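Local coordinates for protein CD180 antigen (Mus musculus, PDB 3T6Q) that may cooperate with MD-1 and TLR4 in the innate immune response of B cells to bacterial lipopolysaccharide, leading to NF-kappa-B activation, at residues L437-E442 / N459-G464; E387-K392 / T410-K415. All coordinates share one frame; numbering follows the deposited sequence. Where two conformers were deposited one is given.

Contact 1. Residues L437-E442 / N459-G464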
ATOM      1  N   LEU A 437      37.996  -2.798  40.398  1.00 30.04           N
ATOM      2  CA  LEU A 437      38.560  -3.437  41.589  1.00 30.46           C
ATOM      3  C   LEU A 437      40.068  -3.511  41.431  1.00 28.81           C
ATOM      4  O   LEU A 437      40.576  -3.487  40.318  1.00 29.90           O
ATOM      5  CB  LEU A 437      38.035  -4.868  41.750  1.00 28.83           C
ATOM      6  CG  LEU A 437      36.578  -4.972  42.178  1.00 29.01           C
ATOM      7  CD1 LEU A 437      36.140  -6.378  41.833  1.00 24.48           C
ATOM      8  CD2 LEU A 437      36.416  -4.691  43.660  1.00 26.38           C
ATOM      9  N   ASP A 438      40.765  -3.631  42.557  1.00 36.37           N
ATOM     10  CA  ASP A 438      42.212  -3.837  42.537  1.00 34.08           C
ATOM     11  C   ASP A 438      42.423  -5.354  42.560  1.00 25.91           C
ATOM     12  O   ASP A 438      42.191  -6.035  43.565  1.00 29.90           O
ATOM     13  CB  ASP A 438      42.854  -3.177  43.746  1.00 39.64           C
ATOM     14  CG  ASP A 438      44.344  -3.506  43.890  1.00 40.45           C
ATOM     15  OD1 ASP A 438      44.908  -3.119  44.924  1.00 54.24           O
ATOM     16  OD2 ASP A 438      44.958  -4.135  43.003  1.00 36.71           O
ATOM     17  N   ILE A 439      42.865  -5.873  41.438  1.00 26.51           N
ATOM     18  CA  ILE A 439      42.892  -7.322  41.262  1.00 30.83           C
ATOM     19  C   ILE A 439      44.165  -7.911  41.855  1.00 34.29           C
ATOM     20  O   ILE A 439      44.438  -9.116  41.697  1.00 34.69           O
ATOM     21  CB  ILE A 439      42.771  -7.694  39.771  1.00 31.02           C
ATOM     22  CG1 ILE A 439      41.549  -7.016  39.143  1.00 36.42           C
ATOM     23  CG2 ILE A 439      42.633  -9.202  39.585  1.00 35.58           C
ATOM     24  CD1 ILE A 439      40.259  -7.337  39.888  1.00 29.23           C
ATOM     25  N   SER A 440      44.960  -7.095  42.544  1.00 30.46           N
ATOM     26  CA  SER A 440      46.174  -7.662  43.157  1.00 29.02           C
ATOM     27  C   SER A 440      45.907  -8.209  44.580  1.00 35.00           C
ATOM     28  O   SER A 440      46.736  -8.977  45.107  1.00 30.43           O
ATOM     29  CB  SER A 440      47.304  -6.625  43.187  1.00 30.94           C
ATOM     30  OG  SER A 440      47.003  -5.634  44.155  1.00 33.30           O
ATOM     31  N   SER A 441      44.772  -7.814  45.201  1.00 28.91           N
ATOM     32  CA  SER A 441      44.437  -8.240  46.572  1.00 30.95           C
ATOM     33  C   SER A 441      44.267  -9.771  46.660  1.00 27.97           C
ATOM     34  O   SER A 441      43.440 -10.337  45.957  1.00 29.79           O
ATOM     35  CB  SER A 441      43.153  -7.582  47.036  1.00 29.73           C
ATOM     36  OG  SER A 441      42.800  -8.134  48.307  1.00 36.01           O
ATOM     37  N   GLU A 442      45.050 -10.432  47.521  1.00 27.25           N
ATOM     38  CA  GLU A 442      45.119 -11.909  47.540  1.00 29.87           C
ATOM     39  C   GLU A 442      43.812 -12.542  48.004  1.00 25.50           C
ATOM     40  O   GLU A 442      43.489 -13.658  47.601  1.00 30.44           O
ATOM     41  CB  GLU A 442      46.234 -12.413  48.475  1.00 35.70           C
ATOM     42  CG  GLU A 442      47.624 -11.945  48.130  1.00 51.08           C
ATOM     43  CD  GLU A 442      48.629 -12.465  49.136  1.00 64.71           C
ATOM     44  OE1 GLU A 442      48.811 -13.702  49.194  1.00 57.83           O
ATOM     45  OE2 GLU A 442      49.212 -11.643  49.877  1.00 66.61           O
ATOM     46  N   ASN A 459      39.443  -3.578  34.513  1.00 23.22           N
ATOM     47  CA  ASN A 459      39.887  -3.393  35.890  1.00 22.75           C
ATOM     48  C   ASN A 459      41.392  -3.054  35.864  1.00 30.58           C
ATOM     49  O   ASN A 459      41.921  -2.775  34.781  1.00 30.11           O
ATOM     50  CB  ASN A 459      39.604  -4.619  36.744  1.00 23.65           C
ATOM     51  CG  ASN A 459      38.115  -4.806  36.986  1.00 27.18           C
ATOM     52  OD1 ASN A 459      37.592  -4.353  37.990  1.00 28.38           O
ATOM     53  ND2 ASN A 459      37.427  -5.416  36.029  1.00 22.47           N
ATOM     54  N   HIS A 460      42.073  -3.115  37.018  1.00 33.88           N
ATOM     55  CA  HIS A 460      43.495  -2.671  37.090  1.00 37.46           C
ATOM     56  C   HIS A 460      44.366  -3.381  38.080  1.00 36.64           C
ATOM     57  O   HIS A 460      43.894  -3.948  39.090  1.00 33.47           O
ATOM     58  CB  HIS A 460      43.581  -1.173  37.361  1.00 41.14           C
ATOM     59  CG  HIS A 460      43.212  -0.796  38.778  1.00 51.30           C
ATOM     60  ND1 HIS A 460      44.145  -0.587  39.749  1.00 55.27           N
ATOM     61  CD2 HIS A 460      41.963  -0.602  39.379  1.00 55.82           C
ATOM     62  CE1 HIS A 460      43.525  -0.281  40.905  1.00 62.26           C
ATOM     63  NE2 HIS A 460      42.188  -0.281  40.678  1.00 58.27           N
ATOM     64  N   PHE A 461      45.669  -3.337  37.798  1.00 32.65           N
ATOM     65  CA  PHE A 461      46.665  -3.840  38.711  1.00 33.03           C
ATOM     66  C   PHE A 461      47.594  -2.675  39.038  1.00 34.77           C
ATOM     67  O   PHE A 461      47.817  -1.808  38.178  1.00 28.18           O
ATOM     68  CB  PHE A 461      47.472  -4.973  38.068  1.00 32.74           C
ATOM     69  CG  PHE A 461      46.713  -6.266  37.918  1.00 33.85           C
ATOM     70  CD1 PHE A 461      46.895  -7.311  38.817  1.00 37.48           C
ATOM     71  CD2 PHE A 461      45.828  -6.442  36.863  1.00 34.84           C
ATOM     72  CE1 PHE A 461      46.198  -8.511  38.652  1.00 33.14           C
ATOM     73  CE2 PHE A 461      45.128  -7.625  36.697  1.00 32.82           C
ATOM     74  CZ  PHE A 461      45.309  -8.661  37.597  1.00 32.90           C
ATOM     75  N   PRO A 462      48.152  -2.663  40.261  1.00 38.54           N
ATOM     76  CA  PRO A 462      49.090  -1.587  40.603  1.00 39.30           C
ATOM     77  C   PRO A 462      50.218  -1.520  39.556  1.00 34.83           C
ATOM     78  O   PRO A 462      50.846  -2.540  39.271  1.00 33.97           O
ATOM     79  CB  PRO A 462      49.634  -2.016  41.977  1.00 38.93           C
ATOM     80  CG  PRO A 462      48.586  -2.914  42.541  1.00 40.24           C
ATOM     81  CD  PRO A 462      47.985  -3.631  41.368  1.00 39.76           C
ATOM     82  N   LYS A 463      50.406  -0.343  38.950  1.00 29.60           N
ATOM     83  CA  LYS A 463      51.485  -0.105  37.951  1.00 36.88           C
ATOM     84  C   LYS A 463      51.412  -0.960  36.675  1.00 31.57           C
ATOM     85  O   LYS A 463      52.443  -1.203  36.032  1.00 29.43           O
ATOM     86  CB  LYS A 463      52.860  -0.308  38.594  1.00 36.75           C
ATOM     87  CG  LYS A 463      53.092   0.485  39.866  1.00 47.61           C
ATOM     88  CD  LYS A 463      52.880   1.965  39.627  1.00 50.19           C
ATOM     89  CE  LYS A 463      53.838   2.759  40.481  1.00 53.48           C
ATOM     90  NZ  LYS A 463      53.386   4.164  40.493  1.00 56.68           N
ATOM     91  N   GLY A 464      50.206  -1.438  36.332  1.00 30.53           N
ATOM     92  CA  GLY A 464      49.975  -2.261  35.125  1.00 26.07           C
ATOM     93  C   GLY A 464      50.710  -3.588  35.141  1.00 24.67           C
ATOM     94  O   GLY A 464      50.992  -4.153  34.083  1.00 24.69           O
TER
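I439 sets its beta-branched side chain against one face of the F461 ring. I439 CB lies 3.8 Å from the F461 ring centroid and 25° off the ring normal, a CH-pi contact displaced toward the rim. I439 CG2, anti to the backbone N, reaches F461 CZ at 3.4 Å, while I439 CG1 turns to N459 CB. The two side chains I439 and F461 meet at a slant. N459 addresses L437 through its amide oxygen: L437 N donates to N459 OD1 at 2.9 Å, in the carbonyl plane and with 163° at the hydrogen. N459 ND2 is spent on the backbone oxygens of L432 and L456, which fixes the rotation of the amide, as in the asparagine ladder of leucine-rich repeats. I439 N donates to H460 O at 3.2 Å, and the backbones of D438 and H460 are bridged once. Nearer solvent, D438 OD2 closes an Asx turn, accepting from S440 N (3.0 Å) and S440 OG (2.8 Å) on the same face of the carboxylate; P462 CD abuts D438 OD2 at 3.5 Å, the two side chains crossing at about a right angle. Leucine-rich repeats 15 and 16 are joined here, in the loops following strands 429-431 and 453-455, where I439 also touches L456 and F461 touches L488.

Contact 2. Residues E387-K392 / T410-K415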
ATOM      1  N   GLU A 387      25.104   2.249  40.406  1.00 18.20           N
ATOM      2  CA  GLU A 387      26.024   3.176  41.054  1.00 17.45           C
ATOM      3  C   GLU A 387      26.846   2.380  42.075  1.00 17.65           C
ATOM      4  O   GLU A 387      26.667   1.157  42.209  1.00 19.37           O
ATOM      5  CB  GLU A 387      25.257   4.361  41.684  1.00 17.35           C
ATOM      6  CG  GLU A 387      24.746   5.308  40.619  1.00 19.26           C
ATOM      7  CD  GLU A 387      25.870   6.084  39.968  1.00 22.96           C
ATOM      8  OE1 GLU A 387      26.062   5.953  38.768  1.00 32.09           O
ATOM      9  OE2 GLU A 387      26.582   6.817  40.664  1.00 29.55           O
ATOM     10  N   PRO A 388      27.772   3.041  42.767  1.00 18.86           N
ATOM     11  CA  PRO A 388      28.703   2.276  43.609  1.00 18.01           C
ATOM     12  C   PRO A 388      28.078   1.445  44.729  1.00 17.56           C
ATOM     13  O   PRO A 388      27.250   1.904  45.507  1.00 15.43           O
ATOM     14  CB  PRO A 388      29.668   3.367  44.132  1.00 19.31           C
ATOM     15  CG  PRO A 388      29.635   4.401  43.060  1.00 23.94           C
ATOM     16  CD  PRO A 388      28.173   4.470  42.703  1.00 20.76           C
ATOM     17  N   LEU A 389      28.467   0.169  44.765  1.00 18.04           N
ATOM     18  CA  LEU A 389      28.087  -0.718  45.830  1.00 17.73           C
ATOM     19  C   LEU A 389      29.333  -0.999  46.681  1.00 20.40           C
ATOM     20  O   LEU A 389      30.410  -1.357  46.142  1.00 23.40           O
ATOM     21  CB  LEU A 389      27.568  -2.059  45.241  1.00 17.95           C
ATOM     22  CG  LEU A 389      26.457  -1.928  44.183  1.00 16.62           C
ATOM     23  CD1 LEU A 389      26.040  -3.324  43.692  1.00 16.14           C
ATOM     24  CD2 LEU A 389      25.222  -1.192  44.769  1.00 18.06           C
ATOM     25  N   SER A 390      29.186  -0.856  47.989  1.00 21.58           N
ATOM     26  CA  SER A 390      30.266  -1.208  48.925  1.00 21.40           C
ATOM     27  C   SER A 390      29.973  -2.611  49.407  1.00 22.08           C
ATOM     28  O   SER A 390      28.861  -2.880  49.878  1.00 21.64           O
ATOM     29  CB  SER A 390      30.250  -0.235  50.098  1.00 20.75           C
ATOM     30  OG  SER A 390      30.461   1.089  49.633  1.00 27.91           O
ATOM     31  N   LEU A 391      30.948  -3.496  49.274  1.00 20.10           N
ATOM     32  CA  LEU A 391      30.775  -4.896  49.690  1.00 23.84           C
ATOM     33  C   LEU A 391      31.761  -5.226  50.817  1.00 23.96           C
ATOM     34  O   LEU A 391      32.976  -5.042  50.661  1.00 26.38           O
ATOM     35  CB  LEU A 391      30.982  -5.869  48.515  1.00 22.14           C
ATOM     36  CG  LEU A 391      30.350  -5.557  47.161  1.00 24.87           C
ATOM     37  CD1 LEU A 391      30.760  -6.617  46.150  1.00 25.34           C
ATOM     38  CD2 LEU A 391      28.836  -5.508  47.276  1.00 22.27           C
ATOM     39  N   LYS A 392      31.234  -5.704  51.940  1.00 22.03           N
ATOM     40  CA  LYS A 392      32.083  -6.255  53.005  1.00 23.42           C
ATOM     41  C   LYS A 392      32.292  -7.781  52.798  1.00 22.84           C
ATOM     42  O   LYS A 392      31.737  -8.365  51.877  1.00 19.37           O
ATOM     43  CB  LYS A 392      31.491  -5.948  54.375  1.00 24.07           C
ATOM     44  CG  LYS A 392      31.400  -4.451  54.708  1.00 31.90           C
ATOM     45  CD  LYS A 392      30.414  -4.196  55.848  1.00 34.95           C
ATOM     46  CE  LYS A 392      29.958  -2.731  55.922  1.00 38.40           C
ATOM     47  NZ  LYS A 392      31.091  -1.783  56.136  1.00 39.73           N
ATOM     48  N   THR A 410      29.367  -1.722  37.284  1.00 15.96           N
ATOM     49  CA  THR A 410      28.944  -1.213  38.556  1.00 17.07           C
ATOM     50  C   THR A 410      30.221  -1.133  39.402  1.00 20.68           C
ATOM     51  O   THR A 410      30.837  -2.180  39.675  1.00 17.23           O
ATOM     52  CB  THR A 410      27.920  -2.183  39.213  1.00 17.07           C
ATOM     53  OG1 THR A 410      26.692  -2.136  38.456  1.00 17.52           O
ATOM     54  CG2 THR A 410      27.676  -1.782  40.672  1.00 15.82           C
ATOM     55  N   ARG A 411      30.573   0.077  39.847  0.50 20.02           N
ATOM     56  CA  ARG A 411      31.773   0.286  40.678  0.50 21.80           C
ATOM     57  C   ARG A 411      31.637  -0.431  42.036  0.50 21.08           C
ATOM     58  O   ARG A 411      30.608  -0.299  42.718  0.50 19.37           O
ATOM     59  CB  ARG A 411      32.028   1.797  40.860  0.50 22.10           C
ATOM     60  CG  ARG A 411      33.068   2.165  41.920  0.50 27.75           C
ATOM     61  CD  ARG A 411      33.815   3.472  41.567  0.50 35.95           C
ATOM     62  NE  ARG A 411      32.998   4.334  40.716  0.50 33.81           N
ATOM     63  CZ  ARG A 411      32.398   5.448  41.117  0.50 35.98           C
ATOM     64  NH1 ARG A 411      31.650   6.137  40.268  0.50 33.01           N
ATOM     65  NH2 ARG A 411      32.549   5.877  42.359  0.50 31.69           N
ATOM     66  N   LEU A 412      32.651  -1.193  42.437  1.00 18.10           N
ATOM     67  CA  LEU A 412      32.562  -1.878  43.708  1.00 19.14           C
ATOM     68  C   LEU A 412      33.627  -1.314  44.665  1.00 21.40           C
ATOM     69  O   LEU A 412      34.778  -1.071  44.270  1.00 21.37           O
ATOM     70  CB  LEU A 412      32.734  -3.404  43.540  1.00 19.93           C
ATOM     71  CG  LEU A 412      31.796  -4.072  42.524  1.00 21.67           C
ATOM     72  CD1 LEU A 412      32.217  -5.533  42.440  1.00 21.89           C
ATOM     73  CD2 LEU A 412      30.329  -3.960  42.960  1.00 19.64           C
ATOM     74  N   LYS A 413      33.233  -1.068  45.900  1.00 20.01           N
ATOM     75  CA  LYS A 413      34.168  -0.537  46.899  1.00 23.56           C
ATOM     76  C   LYS A 413      34.353  -1.619  47.899  1.00 24.05           C
ATOM     77  O   LYS A 413      33.403  -1.989  48.582  1.00 23.92           O
ATOM     78  CB  LYS A 413      33.573   0.654  47.656  1.00 21.17           C
ATOM     79  CG  LYS A 413      32.952   1.716  46.798  1.00 27.06           C
ATOM     80  CD  LYS A 413      33.939   2.271  45.819  1.00 33.21           C
ATOM     81  CE  LYS A 413      33.357   3.585  45.321  1.00 52.30           C
ATOM     82  NZ  LYS A 413      34.360   4.441  44.611  1.00 58.57           N
ATOM     83  N   VAL A 414      35.575  -2.121  48.011  1.00 23.68           N
ATOM     84  CA  VAL A 414      35.847  -3.254  48.888  1.00 21.70           C
ATOM     85  C   VAL A 414      37.079  -2.864  49.691  1.00 25.56           C
ATOM     86  O   VAL A 414      38.125  -2.547  49.103  1.00 24.70           O
ATOM     87  CB  VAL A 414      36.133  -4.532  48.048  1.00 23.12           C
ATOM     88  CG1 VAL A 414      36.465  -5.694  48.969  1.00 19.17           C
ATOM     89  CG2 VAL A 414      34.919  -4.884  47.175  1.00 22.74           C
ATOM     90  N   LYS A 415      36.959  -2.850  51.009  1.00 26.71           N
ATOM     91  CA  LYS A 415      38.086  -2.538  51.889  1.00 28.42           C
ATOM     92  C   LYS A 415      39.235  -3.526  51.706  1.00 27.89           C
ATOM     93  O   LYS A 415      39.004  -4.668  51.315  1.00 28.26           O
ATOM     94  CB  LYS A 415      37.606  -2.591  53.332  1.00 29.95           C
ATOM     95  CG  LYS A 415      36.900  -1.332  53.785  1.00 41.49           C
ATOM     96  CD  LYS A 415      36.681  -1.397  55.295  1.00 45.77           C
ATOM     97  CE  LYS A 415      36.544  -0.003  55.864  1.00 48.25           C
ATOM     98  NZ  LYS A 415      37.335   0.108  57.114  1.00 48.73           N
TER
HETATM   99  O   HOH W   1      34.675  -3.641  52.167  1.00 30.06           O
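L389 pairs with L412 and S390 with K413 in a short two-stranded parallel sheet, formed where leucine-rich repeats 13 and 14 of the solenoid stack after their strands 380-382 and 404-406. The backbone evidence is a ladder of three hydrogen bonds: L389 N to R411 O, K413 N to L389 O at 2.8 Å, and L391 N to K413 O. L389 bonds through both its N and its O, to the residues before and after L412, the pattern of parallel strands. The CA-H groups of P388, S390 and L412 add contacts to the same carbonyl oxygens.

Apolar contacts gather on the side of the sheet that carries L389 and L412. L391 CD1 meets L412 CD1 at 4.1 Å, the two chains slanting across each other, and L412 CD2 sits equally far from L389 CB. T410 CG2, anti to the backbone N, packs on L389 CG at 3.7 Å, while T410 OG1 is hydrogen-bonded to N386 N and L383 O. L391 also reaches C367 and P420.

On the side of S390 and K413 the contacts are van der Waals: S390 OG lies 3.7 Å from K413 CB, and K413 CE rests on P388 CB. In one of two deposited conformers of R411, and so doubtful in detail, P388 CG lies over a face of the guanidinium.

A water continues the pairing beyond the last direct bond, donating to L391 O and accepting from K415 N, with its oxygen 2.7 Å from each of these two atoms.

Overall arrangement
Contacts 1 and 2 lie in series along the chain, joining repeats 15 with 16 and 13 with 14, their centres about 15 Å apart. They meet directly: L437 CD2 of contact 1 packs on V414 CG2 (3.8 Å) and on L412 CB (3.9 Å) of contact 2. L437 belongs to repeat 15 and L412 and V414 to repeat 14, so this apolar junction spans the boundary between the two interfaces. Contact 2 pairs by a short parallel ladder, contact 1 by a single bridge and side-chain bonds. Sugars are near but do not touch. The T410 side chain is about 8 Å from a bound N-acetylglucosamine. The N459 side chain is about 11 Å from a bound N-acetylglucosamine. The E387 side chain is about 9 Å from a bound mannose.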